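Regulator of chromosome condensation (Saccharomyces cerevisiae, PDB 3OF7) promotes the exchange of GDP for GTP on the GTPases GSP1 and GSP2, binds chromatin and controls RNA metabolism and nuclear transport. Local coordinates at residues T79-E84 with W89-N94. Sequence-based numbering, arbitrary orientation.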
ATOM      1  N   THR A  79       0.147  -4.469 -10.143  1.00 13.97           N
ATOM      2  CA  THR A  79      -1.088  -3.951  -9.570  1.00 13.25           C
ATOM      3  C   THR A  79      -2.228  -4.913  -9.844  1.00 13.51           C
ATOM      4  O   THR A  79      -2.264  -5.565 -10.888  1.00 13.41           O
ATOM      5  CB  THR A  79      -1.444  -2.572 -10.172  1.00 13.65           C
ATOM      6  OG1 THR A  79      -0.354  -1.666  -9.951  1.00 13.77           O
ATOM      7  CG2 THR A  79      -2.733  -1.993  -9.543  1.00 12.92           C
ATOM      8  N   LEU A  80      -3.147  -4.996  -8.893  1.00 13.63           N
ATOM      9  CA  LEU A  80      -4.368  -5.753  -9.071  1.00 13.90           C
ATOM     10  C   LEU A  80      -5.521  -4.770  -9.006  1.00 13.85           C
ATOM     11  O   LEU A  80      -5.476  -3.832  -8.227  1.00 13.75           O
ATOM     12  CB  LEU A  80      -4.515  -6.779  -7.948  1.00 13.12           C
ATOM     13  CG  LEU A  80      -3.313  -7.691  -7.693  1.00 13.95           C
ATOM     14  CD1 LEU A  80      -3.580  -8.526  -6.445  1.00 14.28           C
ATOM     15  CD2 LEU A  80      -2.999  -8.588  -8.908  1.00 11.97           C
ATOM     16  N   ALA A  81      -6.553  -4.996  -9.819  1.00 14.36           N
ATOM     17  CA  ALA A  81      -7.764  -4.194  -9.755  1.00 14.90           C
ATOM     18  C   ALA A  81      -9.012  -5.077  -9.741  1.00 15.34           C
ATOM     19  O   ALA A  81      -8.983  -6.230 -10.197  1.00 15.50           O
ATOM     20  CB  ALA A  81      -7.813  -3.181 -10.911  1.00 15.00           C
ATOM     21  N   LEU A  82     -10.094  -4.535  -9.188  1.00 15.46           N
ATOM     22  CA  LEU A  82     -11.343  -5.274  -9.051  1.00 15.62           C
ATOM     23  C   LEU A  82     -12.473  -4.507  -9.712  1.00 15.95           C
ATOM     24  O   LEU A  82     -12.594  -3.295  -9.522  1.00 15.19           O
ATOM     25  CB  LEU A  82     -11.671  -5.466  -7.570  1.00 15.38           C
ATOM     26  CG  LEU A  82     -12.800  -6.433  -7.207  1.00 16.00           C
ATOM     27  CD1 LEU A  82     -12.390  -7.849  -7.539  1.00 17.63           C
ATOM     28  CD2 LEU A  82     -13.109  -6.291  -5.735  1.00 16.62           C
ATOM     29  N   ASP A  83     -13.307  -5.212 -10.470  1.00 16.39           N
ATOM     30  CA  ASP A  83     -14.446  -4.571 -11.105  1.00 17.83           C
ATOM     31  C   ASP A  83     -15.774  -4.893 -10.411  1.00 18.53           C
ATOM     32  O   ASP A  83     -15.810  -5.621  -9.409  1.00 18.53           O
ATOM     33  CB  ASP A  83     -14.486  -4.857 -12.622  1.00 17.83           C
ATOM     34  CG  ASP A  83     -14.725  -6.327 -12.960  1.00 18.96           C
ATOM     35  OD1 ASP A  83     -15.386  -7.049 -12.176  1.00 19.52           O
ATOM     36  OD2 ASP A  83     -14.265  -6.746 -14.048  1.00 19.30           O
ATOM     37  N   GLU A  84     -16.859  -4.336 -10.939  1.00 19.50           N
ATOM     38  CA  GLU A  84     -18.181  -4.527 -10.347  1.00 20.76           C
ATOM     39  C   GLU A  84     -18.633  -5.987 -10.256  1.00 21.18           C
ATOM     40  O   GLU A  84     -19.378  -6.344  -9.334  1.00 21.95           O
ATOM     41  CB  GLU A  84     -19.225  -3.699 -11.094  1.00 21.29           C
ATOM     42  CG  GLU A  84     -19.173  -2.221 -10.743  1.00 23.74           C
ATOM     43  CD  GLU A  84     -20.136  -1.396 -11.576  1.00 27.27           C
ATOM     44  OE1 GLU A  84     -20.946  -1.981 -12.338  1.00 29.24           O
ATOM     45  OE2 GLU A  84     -20.071  -0.160 -11.466  1.00 28.56           O
ATOM     46  N   TRP A  89      -8.318  -7.897 -12.238  1.00 16.61           N
ATOM     47  CA  TRP A  89      -7.449  -7.456 -13.315  1.00 16.60           C
ATOM     48  C   TRP A  89      -6.035  -7.322 -12.751  1.00 16.30           C
ATOM     49  O   TRP A  89      -5.858  -7.019 -11.568  1.00 16.14           O
ATOM     50  CB  TRP A  89      -7.881  -6.084 -13.819  1.00 16.51           C
ATOM     51  CG  TRP A  89      -9.257  -5.999 -14.429  1.00 17.46           C
ATOM     52  CD1 TRP A  89     -10.459  -6.226 -13.811  1.00 18.83           C
ATOM     53  CD2 TRP A  89      -9.561  -5.624 -15.773  1.00 18.93           C
ATOM     54  NE1 TRP A  89     -11.497  -6.027 -14.702  1.00 18.15           N
ATOM     55  CE2 TRP A  89     -10.971  -5.652 -15.910  1.00 19.92           C
ATOM     56  CE3 TRP A  89      -8.779  -5.278 -16.884  1.00 19.38           C
ATOM     57  CZ2 TRP A  89     -11.613  -5.348 -17.121  1.00 20.70           C
ATOM     58  CZ3 TRP A  89      -9.419  -4.962 -18.079  1.00 20.41           C
ATOM     59  CH2 TRP A  89     -10.820  -5.005 -18.188  1.00 20.81           C
ATOM     60  N   SER A  90      -5.036  -7.507 -13.611  1.00 16.32           N
ATOM     61  CA  SER A  90      -3.640  -7.375 -13.194  1.00 16.19           C
ATOM     62  C   SER A  90      -2.776  -6.836 -14.323  1.00 16.10           C
ATOM     63  O   SER A  90      -3.077  -7.029 -15.511  1.00 15.81           O
ATOM     64  CB  SER A  90      -3.093  -8.733 -12.740  1.00 16.63           C
ATOM     65  OG  SER A  90      -3.021  -9.636 -13.832  1.00 17.06           O
ATOM     66  N   TRP A  91      -1.710  -6.141 -13.941  1.00 15.56           N
ATOM     67  CA  TRP A  91      -0.672  -5.725 -14.878  1.00 15.91           C
ATOM     68  C   TRP A  91       0.606  -5.449 -14.108  1.00 15.73           C
ATOM     69  O   TRP A  91       0.570  -5.214 -12.898  1.00 15.05           O
ATOM     70  CB  TRP A  91      -1.103  -4.496 -15.692  1.00 15.89           C
ATOM     71  CG  TRP A  91      -1.235  -3.222 -14.900  1.00 17.08           C
ATOM     72  CD1 TRP A  91      -0.263  -2.291 -14.695  1.00 16.45           C
ATOM     73  CD2 TRP A  91      -2.410  -2.729 -14.239  1.00 17.16           C
ATOM     74  NE1 TRP A  91      -0.751  -1.255 -13.943  1.00 17.61           N
ATOM     75  CE2 TRP A  91      -2.066  -1.498 -13.645  1.00 16.38           C
ATOM     76  CE3 TRP A  91      -3.713  -3.219 -14.074  1.00 17.07           C
ATOM     77  CZ2 TRP A  91      -2.981  -0.735 -12.907  1.00 17.14           C
ATOM     78  CZ3 TRP A  91      -4.623  -2.460 -13.337  1.00 17.37           C
ATOM     79  CH2 TRP A  91      -4.248  -1.240 -12.759  1.00 17.41           C
ATOM     80  N   GLY A  92       1.730  -5.487 -14.815  1.00 16.07           N
ATOM     81  CA  GLY A  92       3.038  -5.315 -14.207  1.00 16.94           C
ATOM     82  C   GLY A  92       3.935  -6.500 -14.493  1.00 17.91           C
ATOM     83  O   GLY A  92       3.742  -7.221 -15.481  1.00 17.91           O
ATOM     84  N   CYS A  93       4.907  -6.720 -13.614  1.00 18.68           N
ATOM     85  CA  CYS A  93       5.914  -7.740 -13.852  1.00 19.81           C
ATOM     86  C   CYS A  93       5.413  -9.152 -13.514  1.00 19.67           C
ATOM     87  O   CYS A  93       4.999  -9.428 -12.384  1.00 19.19           O
ATOM     88  CB  CYS A  93       7.185  -7.417 -13.075  1.00 20.28           C
ATOM     89  SG  CYS A  93       8.531  -8.542 -13.469  1.00 24.91           S
ATOM     90  N   ASN A  94       5.450 -10.038 -14.508  1.00 19.80           N
ATOM     91  CA  ASN A  94       5.012 -11.416 -14.324  1.00 20.11           C
ATOM     92  C   ASN A  94       6.158 -12.432 -14.225  1.00 20.55           C
ATOM     93  O   ASN A  94       5.928 -13.642 -14.348  1.00 20.27           O
ATOM     94  CB  ASN A  94       4.062 -11.831 -15.449  1.00 20.29           C
ATOM     95  CG  ASN A  94       3.057 -12.884 -15.002  1.00 19.79           C
ATOM     96  OD1 ASN A  94       2.864 -13.100 -13.808  1.00 18.23           O
ATOM     97  ND2 ASN A  94       2.408 -13.532 -15.962  1.00 18.46           N
TER
HETATM   98  O   HOH W   1       1.565  -2.392 -11.893  1.00 16.07           O
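Trp91 lays its indole over the side chain of Thr79, whose CB sits 3.9 Å from the centroid of the six-membered ring of Trp91 in a CH-pi contact, while CG2 of Thr79 reaches CZ2 of Trp91 at 3.6 Å. The ring gets there because CG of Trp91 is tucked between its own backbone N and carbonyl carbon (chi1 68°), which swings the indole back across the neighbouring strand; its CZ3 extends as far as CB of Ala81, 4.1 Å away. OG1 of Thr79 donates to a water that in turn donates to O of Trp91.

Beneath the rings, 78-83 (first RCC1 repeat) and 88-92 (second) form an antiparallel hairpin, the two middle strands of this four-stranded propeller blade. Thr79 with Trp91 and Ala81 with Trp89 are hydrogen-bonded pairs, the shortest link being Trp89 N to Ala81 O at 2.7 Å. On the opposite face, CD2 of Leu80 meets CB of Ser90 at 3.8 Å, and Leu80 also packs on Leu153 of the next blade, while OG of Ser90 bonds to Leu99 O.

Nearer the turn, NE1 of Trp89 donates almost straight (168°) to OD2 of Asp83 at 2.9 Å, approaching from above a carboxylate that stands 81° to the ring. With OD1 of Asp83 accepting from Asn87 N, the two bonds fix the carboxylate's rotation and hold the Trp89 ring by its edge.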